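Local atomic coordinates of peptidoglycan D,D-transpeptidase PbpA (Mycobacterium tuberculosis, PDB entry 3UPP), a protein that probably cross-links peptidoglycan as a penicillin-sensitive D,D-transpeptidase of the bacterial cell wall and takes part in regulating cell length. Residues Tyr189-Thr194 and Lys311-Thr316. Numbering follows the deposited sequence.
Sequences YPPGST and KDVALT. With CEF (CEFOTAXIME, C3' cleaved, open, bound form), chain C.
Tyr189 and Leu315 form a single antiparallel bridge of the hydrogen-bonded kind, closed by two bonds: Tyr189 N gives its hydrogen to Leu315 O at 2.7 Å, bent to 150°, and Leu315 N gives its own to Tyr189 O at 2.7 Å, almost straight at 177°. Tyr189 O also takes a CA-H...O contact from Ala314 CA (3.4 Å), beside the N-H of Leu315. A second such contact, Pro190 CA to Val313 O at 3.3 Å, adds to the backbone pairing one residue on.

The Pro191 ring can be followed atom by atom. Its CB meets Leu315 CD2 at 4.0 Å; CG presses on Val313 CG1 at 3.5 Å; CD touches that same methyl and Val313 O. With chi1 at -169°, Val313 holds CG1 anti to its backbone N, which sets this methyl against CG and CD of the Pro191 ring; the two side chains cross at about a right angle. The ring thus spans Val313 and Leu315 with apolar atoms.

Tyr189 meets the other segment with CB and the near ring carbon CD2, both close to Leu315 O, which sits at the ring's edge, while OH bonds Glu432 and the ring packs edge-to-face with His411. Past Pro191, Thr194 OG1 donates to Pro191 O (2.6 Å), closing a turn across Gly192 and Ser193; Ser193 OG is covalently bound to cefotaxime C8, the acyl-enzyme. Ser193 and Lys196 match the SxxK motif of penicillin-binding transpeptidases.

The bridge therefore ties the loop before helix 196-205 to the loop between helices 300-307 and 317-328. Thr316 N-caps the latter through Ala319 N, Leu315 packs on Asn320 and Ile323, and strand 411-418 reaches Pro190 O through Trp413 NE1.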
# COMPACT_ATOMS: atom_id res chain seq x y z
N TYR A 189 2.83 -8.94 -4.41
CA TYR A 189 3.57 -8.80 -5.68
C TYR A 189 5.07 -8.87 -5.42
O TYR A 189 5.52 -8.39 -4.38
CB TYR A 189 3.29 -7.43 -6.30
CG TYR A 189 1.83 -7.11 -6.55
CD1 TYR A 189 1.22 -7.45 -7.76
CD2 TYR A 189 1.07 -6.42 -5.59
CE1 TYR A 189 -0.10 -7.14 -8.01
CE2 TYR A 189 -0.25 -6.11 -5.83
CZ TYR A 189 -0.83 -6.47 -7.04
OH TYR A 189 -2.15 -6.16 -7.29
N PRO A 190 5.86 -9.41 -6.36
CA PRO A 190 7.32 -9.27 -6.16
C PRO A 190 7.70 -7.79 -6.10
O PRO A 190 7.25 -7.01 -6.94
CB PRO A 190 7.93 -9.97 -7.38
CG PRO A 190 6.82 -10.08 -8.37
CD PRO A 190 5.53 -10.15 -7.59
N PRO A 191 8.48 -7.39 -5.06
CA PRO A 191 8.85 -5.97 -4.89
C PRO A 191 9.98 -5.50 -5.80
O PRO A 191 10.20 -4.30 -5.93
CB PRO A 191 9.28 -5.91 -3.42
CG PRO A 191 9.85 -7.25 -3.15
CD PRO A 191 9.03 -8.23 -3.98
N GLY A 192 10.69 -6.44 -6.42
CA GLY A 192 11.82 -6.09 -7.26
C GLY A 192 12.86 -5.27 -6.51
O GLY A 192 13.18 -5.54 -5.35
N SER A 193 13.36 -4.23 -7.18
CA SER A 193 14.48 -3.45 -6.67
C SER A 193 14.20 -2.71 -5.39
O SER A 193 15.13 -2.40 -4.66
CB SER A 193 15.00 -2.48 -7.73
OG SER A 193 15.86 -3.13 -8.65
N THR A 194 12.93 -2.44 -5.10
CA THR A 194 12.58 -1.81 -3.80
C THR A 194 13.08 -2.65 -2.62
O THR A 194 13.36 -2.10 -1.54
CB THR A 194 11.05 -1.51 -3.65
OG1 THR A 194 10.30 -2.72 -3.81
CG2 THR A 194 10.59 -0.48 -4.68
N LYS A 311 12.51 -14.21 -6.91
CA LYS A 311 12.23 -15.53 -6.38
C LYS A 311 10.86 -15.48 -5.67
O LYS A 311 9.88 -15.09 -6.27
CB LYS A 311 13.38 -16.01 -5.47
CG LYS A 311 13.31 -17.47 -5.04
CD LYS A 311 13.24 -18.43 -6.22
CE LYS A 311 13.14 -19.85 -5.71
NZ LYS A 311 12.93 -20.85 -6.78
N ASP A 312 10.80 -15.83 -4.38
CA ASP A 312 9.53 -15.99 -3.70
C ASP A 312 9.17 -14.83 -2.80
O ASP A 312 8.30 -14.97 -1.95
CB ASP A 312 9.50 -17.30 -2.91
CG ASP A 312 9.76 -18.52 -3.79
OD1 ASP A 312 9.07 -18.67 -4.83
OD2 ASP A 312 10.65 -19.34 -3.45
N VAL A 313 9.83 -13.68 -2.97
CA VAL A 313 9.43 -12.46 -2.27
C VAL A 313 8.13 -11.87 -2.82
O VAL A 313 7.95 -11.71 -4.03
CB VAL A 313 10.55 -11.36 -2.24
CG1 VAL A 313 10.20 -10.24 -1.27
CG2 VAL A 313 11.89 -11.97 -1.84
N ALA A 314 7.21 -11.55 -1.92
CA ALA A 314 5.88 -11.10 -2.29
C ALA A 314 5.42 -10.09 -1.26
O ALA A 314 5.30 -10.42 -0.08
CB ALA A 314 4.92 -12.29 -2.35
N LEU A 315 5.16 -8.87 -1.71
CA LEU A 315 4.68 -7.82 -0.82
C LEU A 315 3.34 -7.25 -1.26
O LEU A 315 3.07 -7.14 -2.46
CB LEU A 315 5.71 -6.69 -0.75
CG LEU A 315 6.79 -6.68 0.36
CD1 LEU A 315 7.65 -7.94 0.37
CD2 LEU A 315 7.67 -5.46 0.19
N THR A 316 2.49 -6.94 -0.30
CA THR A 316 1.37 -6.06 -0.53
C THR A 316 1.93 -4.64 -0.71
O THR A 316 2.98 -4.30 -0.16
CB THR A 316 0.34 -6.06 0.64
OG1 THR A 316 0.92 -5.48 1.80
CG2 THR A 316 -0.19 -7.46 0.95
S1 CEF C . 17.34 -2.30 -12.94
C1 CEF C . 17.77 -0.54 -12.74
C2 CEF C . 16.65 0.23 -12.41
C3 CEF C . 16.65 1.54 -12.89
C4 CEF C . 15.59 -0.24 -11.61
C5 CEF C . 14.72 0.64 -10.95
O1 CEF C . 15.18 1.52 -10.11
O2 CEF C . 13.45 0.65 -11.23
N1 CEF C . 15.51 -1.48 -11.11
C6 CEF C . 16.55 -2.48 -11.31
C7 CEF C . 16.01 -3.87 -11.04
C8 CEF C . 15.37 -3.93 -9.65
O3 CEF C . 14.45 -4.73 -9.43
N2 CEF C . 15.04 -4.37 -12.04
C9 CEF C . 15.39 -5.36 -12.87
O4 CEF C . 16.51 -5.87 -12.89
C10 CEF C . 14.29 -5.84 -13.83
N3 CEF C . 13.77 -7.08 -13.69
O5 CEF C . 14.34 -8.07 -12.52
C11 CEF C . 14.06 -7.61 -11.18
C12 CEF C . 13.85 -5.02 -14.78
C13 CEF C . 13.02 -5.44 -15.74
S2 CEF C . 12.75 -4.11 -16.69
C14 CEF C . 13.66 -3.08 -15.86
N4 CEF C . 13.84 -1.80 -16.17
N5 CEF C . 14.22 -3.72 -14.83